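Local structure of Ice-binding protein isoform1a (Antarctomyces psychrotrophicus, 7BWX) at residues T89-G93 against Y104-L110; S124-L130 against N152-G158; V173-I179 against A190-A196. The protein binds ice, probably through specific water molecules of its prism planes, and so acts as an antifreeze protein. The protein carries 1 engineered substitution. One frame throughout, in Å; residues are numbered along the deposited sequence.

Contact 1: residues T89-G93 against Y104-L110; sequences TATLG and YDSAVGL. With SO4 (sulfate ion), chain G; SO4 (sulfate ion), chain H.
Gly109 joins residues 89-93 to 104-110 through a single backbone bridge: its N donates to Ala90 O at 2.9 Å and its O receives Leu92 N, so the bonds pass on both sides of Thr91. Ala90 O also takes a CA-H contact from Val108. Leu92 carries the apolar part of the contact. Its CD2 methyl lies against the hydroxyl end of the Tyr104 ring, 3.5 Å from Tyr104 CZ, while its other branch, CD1, meets Val108 CG2 at 3.9 Å. In Leu92, chi1 of -68° sets CG beside the backbone N, and chi2 of 170° then turns CD2 to the tyrosine and CD1 to the valine. At the ring edge, Thr89 O lies near the tyrosine plane, 3.4 Å from Tyr104 CD2, and Thr89 CB approaches the neighbouring CE2. The phenol oxygen is held by Gln86 and by a water that donates to Thr91 O, which ties the buried ring to the loop 89-93. A phenylalanine in place of Tyr104 would probably leave Gln86 and this water without their hydroxyl partner and the link to Thr91 O broken. Farther along, Leu110 CD1 rests on Gly93 CA at 3.5 Å. The solvent side is polar: a sulfate, probably from the crystallisation liquor, sits where Thr91 OG1 donates to its O3 at 2.6 Å and the amides of Ala90 and Thr91 also bond it. A second sulfate accepts from Ala107 N. On the inner side Tyr104 packs on Phe128 and Leu130 of strand 126-130, and Leu92 and Val108 meet Leu134 of strand 134-136; the loop 89-93 thus lies against strand 108-110, on the edge away from strand 134-136.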
# COMPACT_ATOMS: atom_id res chain seq x y z
N THR A 89 -4.22 -16.83 -11.45
CA THR A 89 -3.01 -16.13 -12.01
C THR A 89 -2.07 -15.73 -10.87
O THR A 89 -2.53 -15.12 -9.93
CB THR A 89 -3.38 -14.86 -12.78
OG1 THR A 89 -4.30 -15.26 -13.79
CG2 THR A 89 -2.19 -14.13 -13.37
N ALA A 90 -0.81 -16.12 -10.94
CA ALA A 90 0.20 -15.93 -9.88
C ALA A 90 1.09 -14.71 -10.20
O ALA A 90 1.80 -14.26 -9.32
CB ALA A 90 1.01 -17.19 -9.73
N THR A 91 1.11 -14.18 -11.42
CA THR A 91 2.07 -13.11 -11.79
C THR A 91 1.35 -11.83 -12.22
O THR A 91 0.33 -11.87 -12.94
CB THR A 91 3.04 -13.56 -12.90
OG1 THR A 91 2.20 -13.81 -14.03
CG2 THR A 91 3.88 -14.75 -12.53
N LEU A 92 1.91 -10.69 -11.81
CA LEU A 92 1.42 -9.34 -12.16
C LEU A 92 2.35 -8.69 -13.17
O LEU A 92 1.88 -7.82 -13.91
CB LEU A 92 1.38 -8.50 -10.88
CG LEU A 92 0.34 -8.92 -9.85
CD1 LEU A 92 0.56 -8.17 -8.54
CD2 LEU A 92 -1.05 -8.62 -10.35
N GLY A 93 3.61 -9.07 -13.19
CA GLY A 93 4.65 -8.38 -13.97
C GLY A 93 4.46 -8.60 -15.45
O GLY A 93 3.91 -9.66 -15.81
N TYR A 104 -7.83 -11.78 -7.64
CA TYR A 104 -6.83 -12.85 -7.61
C TYR A 104 -7.12 -13.77 -6.44
O TYR A 104 -7.11 -13.29 -5.26
CB TYR A 104 -5.41 -12.27 -7.52
CG TYR A 104 -4.97 -11.53 -8.76
CD1 TYR A 104 -5.34 -10.22 -9.00
CD2 TYR A 104 -4.16 -12.14 -9.70
CE1 TYR A 104 -4.95 -9.52 -10.13
CE2 TYR A 104 -3.73 -11.46 -10.83
CZ TYR A 104 -4.14 -10.16 -11.06
OH TYR A 104 -3.68 -9.50 -12.16
N ASP A 105 -7.26 -15.08 -6.72
CA ASP A 105 -7.67 -16.05 -5.68
C ASP A 105 -6.48 -16.59 -4.91
O ASP A 105 -6.72 -17.23 -3.89
CB ASP A 105 -8.37 -17.26 -6.27
CG ASP A 105 -9.56 -16.90 -7.12
OD1 ASP A 105 -10.26 -15.92 -6.78
OD2 ASP A 105 -9.78 -17.64 -8.12
N SER A 106 -5.25 -16.41 -5.36
CA SER A 106 -4.13 -17.02 -4.63
C SER A 106 -2.94 -16.05 -4.55
O SER A 106 -3.11 -14.90 -4.97
CB SER A 106 -3.85 -18.36 -5.29
OG SER A 106 -3.36 -18.16 -6.60
N ALA A 107 -1.82 -16.51 -4.04
CA ALA A 107 -0.59 -15.74 -3.83
C ALA A 107 -0.15 -15.13 -5.17
O ALA A 107 -0.19 -15.84 -6.21
CB ALA A 107 0.46 -16.61 -3.23
N VAL A 108 0.16 -13.84 -5.17
CA VAL A 108 0.62 -13.14 -6.40
C VAL A 108 2.00 -12.56 -6.16
O VAL A 108 2.32 -12.14 -5.02
CB VAL A 108 -0.36 -12.07 -6.91
CG1 VAL A 108 -1.74 -12.63 -7.13
CG2 VAL A 108 -0.42 -10.89 -5.97
N GLY A 109 2.77 -12.52 -7.23
CA GLY A 109 4.12 -11.96 -7.30
C GLY A 109 4.17 -10.91 -8.38
O GLY A 109 3.42 -11.01 -9.36
N LEU A 110 5.06 -9.94 -8.21
CA LEU A 110 5.35 -8.91 -9.22
C LEU A 110 6.86 -8.91 -9.43
O LEU A 110 7.61 -8.43 -8.58
CB LEU A 110 4.80 -7.56 -8.79
CG LEU A 110 5.29 -6.31 -9.55
CD1 LEU A 110 5.30 -6.52 -11.03
CD2 LEU A 110 4.37 -5.16 -9.16
S SO4 G . 0.63 -17.26 -14.09
O1 SO4 G . -0.10 -18.03 -13.09
O2 SO4 G . 2.00 -17.70 -14.09
O3 SO4 G . 0.57 -15.84 -13.81
O4 SO4 G . 0.03 -17.47 -15.39
S SO4 H . -1.79 -19.31 -1.44
O1 SO4 H . -1.51 -18.15 -0.59
O2 SO4 H . -0.60 -20.10 -1.58
O3 SO4 H . -2.85 -20.09 -0.83
O4 SO4 H . -2.22 -18.92 -2.79
O HOH W 1 -4.41 -15.76 -8.09
O HOH W 2 -2.03 -10.65 -13.72
O HOH W 3 5.35 -11.07 -12.02

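Contact 2: residues S124-L130 against N152-G158; sequences SVWVFQL and NVFWIVG
Ser124 O is gripped by two donors, a water at 2.8 Å and, more weakly, Asn152 ND2 at 3.3 Å; the same water also accepts a weak bond from that amide nitrogen. Beyond this polar end the backbones run parallel in register, from Trp126 beside Val153 to Leu130 beside Val157, with the axes of the two strands 4.7 Å apart and 9° from parallel. Six main-chain bonds join them, from Trp126 N to Asn152 O at one end to Gly158 N and Leu130 O at the other. On the face bearing Trp126, Phe128 and Leu130, aromatic packing dominates. Phe128 and the six-membered ring of Trp155 form an offset stack, centroids 4.3 Å apart and planes at 10°, with Trp155 CZ3 lying 3.4 Å from Phe128 CG near the rim of the phenyl ring. Both rings leave their strands with CG beside the backbone N, which sends them the same way and lays them side by side. Leu130 CD1 closes on the indole edge at Trp155 CE3, and Val153 CG2 meets Trp126 CE3 at 3.7 Å. The other face is aliphatic where Val127 CG1 touches Ile156 CG1, and Phe154 turns its edge to Val125 CG1. The indole nitrogens find partners beyond the pair, Trp126 NE1 at Phe97 O and Trp155 NE1 at Glu170 O. Strands 100-104 and 172-175 flank the pair in the same parallel order, Leu114 and Leu116 of strand 113-117 pack on its aromatic face, and on the other face Gln129 NE2 bonds the carbonyl oxygens of Gly77, near the end of helix 61-79, and Leu80 just after it.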
# COMPACT_ATOMS: atom_id res chain seq x y z
N SER A 124 -9.70 7.22 -13.39
CA SER A 124 -9.47 5.75 -13.41
C SER A 124 -9.17 5.24 -11.98
O SER A 124 -8.32 5.84 -11.33
CB SER A 124 -8.31 5.41 -14.32
OG SER A 124 -8.70 5.42 -15.70
N VAL A 125 -9.80 4.15 -11.55
CA VAL A 125 -9.50 3.49 -10.25
C VAL A 125 -9.08 2.05 -10.49
O VAL A 125 -9.68 1.37 -11.37
CB VAL A 125 -10.69 3.62 -9.28
CG1 VAL A 125 -10.49 2.76 -8.05
CG2 VAL A 125 -10.92 5.06 -8.91
N TRP A 126 -8.06 1.60 -9.74
CA TRP A 126 -7.61 0.20 -9.67
C TRP A 126 -7.80 -0.31 -8.24
O TRP A 126 -7.29 0.30 -7.28
CB TRP A 126 -6.17 0.01 -10.09
CG TRP A 126 -5.87 0.33 -11.52
CD1 TRP A 126 -5.70 -0.53 -12.56
CD2 TRP A 126 -5.71 1.65 -12.04
NE1 TRP A 126 -5.43 0.17 -13.71
CE2 TRP A 126 -5.41 1.51 -13.41
CE3 TRP A 126 -5.77 2.91 -11.49
CZ2 TRP A 126 -5.22 2.63 -14.23
CZ3 TRP A 126 -5.56 4.01 -12.28
CH2 TRP A 126 -5.29 3.86 -13.63
N VAL A 127 -8.48 -1.44 -8.12
CA VAL A 127 -8.57 -2.19 -6.84
C VAL A 127 -8.09 -3.59 -7.15
O VAL A 127 -8.76 -4.30 -7.93
CB VAL A 127 -9.97 -2.18 -6.22
CG1 VAL A 127 -9.94 -2.93 -4.91
CG2 VAL A 127 -10.53 -0.80 -6.06
N PHE A 128 -6.94 -3.96 -6.60
CA PHE A 128 -6.41 -5.32 -6.66
C PHE A 128 -6.89 -6.06 -5.43
O PHE A 128 -6.39 -5.78 -4.34
CB PHE A 128 -4.91 -5.27 -6.86
CG PHE A 128 -4.53 -4.72 -8.21
CD1 PHE A 128 -4.41 -5.56 -9.31
CD2 PHE A 128 -4.26 -3.38 -8.38
CE1 PHE A 128 -4.10 -5.05 -10.57
CE2 PHE A 128 -3.90 -2.86 -9.61
CZ PHE A 128 -3.83 -3.70 -10.71
N GLN A 129 -7.74 -7.06 -5.66
CA GLN A 129 -8.30 -7.93 -4.60
C GLN A 129 -7.41 -9.16 -4.56
O GLN A 129 -7.64 -10.11 -5.39
CB GLN A 129 -9.77 -8.27 -4.87
CG GLN A 129 -10.65 -7.05 -4.99
CD GLN A 129 -12.08 -7.46 -5.28
OE1 GLN A 129 -12.31 -8.28 -6.18
NE2 GLN A 129 -13.03 -6.87 -4.57
N LEU A 130 -6.38 -9.13 -3.72
CA LEU A 130 -5.40 -10.23 -3.60
C LEU A 130 -5.81 -11.09 -2.41
O LEU A 130 -5.74 -10.64 -1.28
CB LEU A 130 -4.00 -9.63 -3.47
CG LEU A 130 -3.64 -8.57 -4.51
CD1 LEU A 130 -2.22 -8.08 -4.37
CD2 LEU A 130 -3.86 -9.06 -5.94
N ASN A 152 -5.27 6.66 -6.73
CA ASN A 152 -6.48 5.94 -7.21
C ASN A 152 -6.18 4.45 -7.40
O ASN A 152 -7.01 3.75 -8.02
CB ASN A 152 -7.04 6.54 -8.51
CG ASN A 152 -7.69 7.90 -8.33
OD1 ASN A 152 -8.01 8.32 -7.23
ND2 ASN A 152 -7.96 8.55 -9.45
N VAL A 153 -5.09 3.97 -6.80
CA VAL A 153 -4.64 2.57 -6.87
C VAL A 153 -4.69 1.99 -5.46
O VAL A 153 -4.13 2.63 -4.57
CB VAL A 153 -3.23 2.53 -7.46
CG1 VAL A 153 -2.69 1.12 -7.44
CG2 VAL A 153 -3.20 3.13 -8.85
N PHE A 154 -5.36 0.86 -5.29
CA PHE A 154 -5.56 0.17 -3.99
C PHE A 154 -5.13 -1.28 -4.12
O PHE A 154 -5.68 -2.03 -4.98
CB PHE A 154 -7.03 0.30 -3.58
CG PHE A 154 -7.47 1.73 -3.50
CD1 PHE A 154 -7.30 2.44 -2.32
CD2 PHE A 154 -8.04 2.36 -4.58
CE1 PHE A 154 -7.69 3.77 -2.23
CE2 PHE A 154 -8.41 3.69 -4.49
CZ PHE A 154 -8.24 4.39 -3.32
N TRP A 155 -4.15 -1.66 -3.33
CA TRP A 155 -3.66 -3.04 -3.18
C TRP A 155 -4.32 -3.63 -1.92
O TRP A 155 -3.92 -3.26 -0.81
CB TRP A 155 -2.14 -3.06 -3.06
CG TRP A 155 -1.49 -2.42 -4.23
CD1 TRP A 155 -1.05 -1.12 -4.36
CD2 TRP A 155 -1.30 -3.04 -5.51
NE1 TRP A 155 -0.54 -0.93 -5.62
CE2 TRP A 155 -0.67 -2.09 -6.34
CE3 TRP A 155 -1.51 -4.34 -5.98
CZ2 TRP A 155 -0.34 -2.37 -7.66
CZ3 TRP A 155 -1.21 -4.61 -7.29
CH2 TRP A 155 -0.64 -3.63 -8.12
N ILE A 156 -5.38 -4.39 -2.09
CA ILE A 156 -6.16 -4.98 -0.96
C ILE A 156 -5.58 -6.35 -0.71
O ILE A 156 -5.85 -7.32 -1.51
CB ILE A 156 -7.67 -5.00 -1.25
CG1 ILE A 156 -8.19 -3.65 -1.73
CG2 ILE A 156 -8.42 -5.49 -0.03
CD1 ILE A 156 -7.98 -2.52 -0.78
N VAL A 157 -4.65 -6.41 0.24
CA VAL A 157 -3.83 -7.62 0.46
C VAL A 157 -4.50 -8.47 1.56
O VAL A 157 -4.53 -8.02 2.76
CB VAL A 157 -2.40 -7.23 0.80
CG1 VAL A 157 -1.54 -8.44 1.09
CG2 VAL A 157 -1.77 -6.38 -0.31
N GLY A 158 -4.96 -9.66 1.17
CA GLY A 158 -5.81 -10.54 1.99
C GLY A 158 -5.08 -11.07 3.21
O GLY A 158 -5.75 -11.27 4.25
O HOH W 4 -6.17 7.50 -12.03

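Contact 3: residues V173-I179 against A190-A196; sequences VIANALI and ALLAGSA
Ile179 carries the tightly packed part of this contact, lying against the backbone of Leu191 to Ala193 with its CD1 end 3.6 Å from Leu192 N. Its CG2 branch reaches Leu191 CD2, which also meets Val173 CG2 at 4.0 Å, so one leucine methyl touches two residues of the neighbouring coil. CG2 of Ile179 stands anti to its backbone N while CG1 lies beside it (chi1 -59°), and this splits the two branches between Leu191 and Ala193 CB. The strands themselves run parallel: Val173 N bonds Ala190 O, Leu192 N bonds Val173 O at 2.8 Å, the N standing almost in line with the carbonyl bond, and Ala175 N bonds Leu192 O. The turn side is looser and partly exposed. There Ala177 O takes Ser195 N at 3.2 Å, the donor standing well above the carbonyl plane, together with a weak bond from Gly194 N. Leu178 runs its CD1 end over Ala196 O at 3.3 Å, while Ile179 N gives the same oxygen a nearly straight hydrogen bond (168°) in the carbonyl plane. Ile174, on the face away from Val173, packs on Arg71 and Phe74 of helix 61-79, and Arg71 also bonds Ala175 O. Stacked parallel strands followed by stacked turns, one coil beside the next, are characteristic of a beta-helix, here the right-handed solenoid that makes up the main body of this ice-binding protein.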
# COMPACT_ATOMS: atom_id res chain seq x y z
N VAL A 173 -1.46 0.49 -0.14
CA VAL A 173 -1.35 -0.90 0.29
C VAL A 173 -2.17 -0.99 1.57
O VAL A 173 -1.75 -0.42 2.56
CB VAL A 173 0.10 -1.34 0.50
CG1 VAL A 173 0.14 -2.80 0.93
CG2 VAL A 173 0.97 -1.10 -0.74
N ILE A 174 -3.29 -1.70 1.50
CA ILE A 174 -4.18 -1.98 2.66
C ILE A 174 -4.14 -3.47 2.92
O ILE A 174 -4.75 -4.24 2.18
CB ILE A 174 -5.58 -1.44 2.41
CG1 ILE A 174 -5.52 -0.06 1.76
CG2 ILE A 174 -6.32 -1.44 3.73
CD1 ILE A 174 -6.91 0.56 1.56
N ALA A 175 -3.27 -3.88 3.81
CA ALA A 175 -3.06 -5.30 4.12
C ALA A 175 -3.87 -5.70 5.36
O ALA A 175 -3.91 -4.96 6.33
CB ALA A 175 -1.61 -5.54 4.36
N ASN A 176 -4.35 -6.93 5.36
CA ASN A 176 -5.09 -7.51 6.50
C ASN A 176 -4.14 -7.68 7.68
O ASN A 176 -4.56 -7.45 8.82
CB ASN A 176 -5.67 -8.84 6.11
CG ASN A 176 -6.62 -9.36 7.16
OD1 ASN A 176 -7.63 -8.71 7.40
ND2 ASN A 176 -6.28 -10.48 7.77
N ALA A 177 -2.89 -8.03 7.42
CA ALA A 177 -1.89 -8.33 8.46
C ALA A 177 -0.61 -7.50 8.20
O ALA A 177 -0.69 -6.28 8.26
CB ALA A 177 -1.68 -9.80 8.48
N LEU A 178 0.52 -8.14 7.97
CA LEU A 178 1.85 -7.50 8.03
C LEU A 178 2.13 -6.78 6.71
O LEU A 178 1.73 -7.33 5.66
CB LEU A 178 2.92 -8.57 8.24
CG LEU A 178 4.33 -8.05 8.50
CD1 LEU A 178 4.38 -7.43 9.89
CD2 LEU A 178 5.36 -9.19 8.41
N ILE A 179 2.83 -5.64 6.78
CA ILE A 179 3.49 -5.06 5.57
C ILE A 179 4.96 -4.98 5.89
O ILE A 179 5.31 -4.30 6.84
CB ILE A 179 2.92 -3.71 5.14
CG1 ILE A 179 1.44 -3.81 4.82
CG2 ILE A 179 3.68 -3.17 3.91
CD1 ILE A 179 0.77 -2.50 4.57
N ALA A 190 0.98 4.59 0.29
CA ALA A 190 0.82 4.44 1.75
C ALA A 190 0.86 2.97 2.13
O ALA A 190 0.52 2.14 1.28
CB ALA A 190 -0.47 5.08 2.16
N LEU A 191 1.32 2.69 3.35
CA LEU A 191 1.39 1.34 3.92
C LEU A 191 0.42 1.27 5.11
O LEU A 191 0.77 1.83 6.17
CB LEU A 191 2.83 1.01 4.33
CG LEU A 191 3.86 1.18 3.21
CD1 LEU A 191 5.22 0.85 3.72
CD2 LEU A 191 3.54 0.36 1.98
N LEU A 192 -0.78 0.70 4.91
CA LEU A 192 -1.85 0.65 5.93
C LEU A 192 -2.06 -0.80 6.35
O LEU A 192 -2.74 -1.58 5.62
CB LEU A 192 -3.11 1.28 5.34
CG LEU A 192 -2.97 2.66 4.73
CD1 LEU A 192 -4.30 3.17 4.25
CD2 LEU A 192 -2.39 3.68 5.69
N ALA A 193 -1.39 -1.20 7.43
CA ALA A 193 -1.27 -2.60 7.88
C ALA A 193 -2.34 -2.91 8.91
O ALA A 193 -2.79 -1.97 9.59
CB ALA A 193 0.07 -2.89 8.46
N GLY A 194 -2.73 -4.18 8.98
CA GLY A 194 -3.66 -4.65 10.02
C GLY A 194 -2.91 -5.17 11.24
O GLY A 194 -3.56 -5.43 12.26
N SER A 195 -1.59 -5.37 11.15
CA SER A 195 -0.76 -5.80 12.30
C SER A 195 0.41 -4.82 12.51
O SER A 195 0.22 -3.84 13.25
CB SER A 195 -0.31 -7.25 12.16
OG SER A 195 0.47 -7.48 10.98
N ALA A 196 1.57 -5.10 11.92
CA ALA A 196 2.78 -4.26 12.04
C ALA A 196 3.24 -3.86 10.63
O ALA A 196 2.84 -4.49 9.65
CB ALA A 196 3.87 -4.96 12.80

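In the fold
Contact 2 is the buried one, aromatic and almost fully strand-bonded, whereas contact 1 lies toward one end of the solenoid and contact 3 combines buried strands with partly exposed turns. Contacts 2 and 3 share a wall of the solenoid, since strands 153-157 and 172-175 are neighbours there; Trp155 O and Val157 O probably accept from Ile174 N and Asn176 N. Contact 1 meets contact 2 through Tyr104, whose N probably bonds Gln129 O. Contacts 1 and 3 do not touch, their nearest atoms being about 10 Å apart. Polarity follows place: sulfates meet the outer side of contact 1, a ring stack marks one face of contact 2, and branched aliphatic side chains, with alanines and a glycine at the turn, make up much of contact 3.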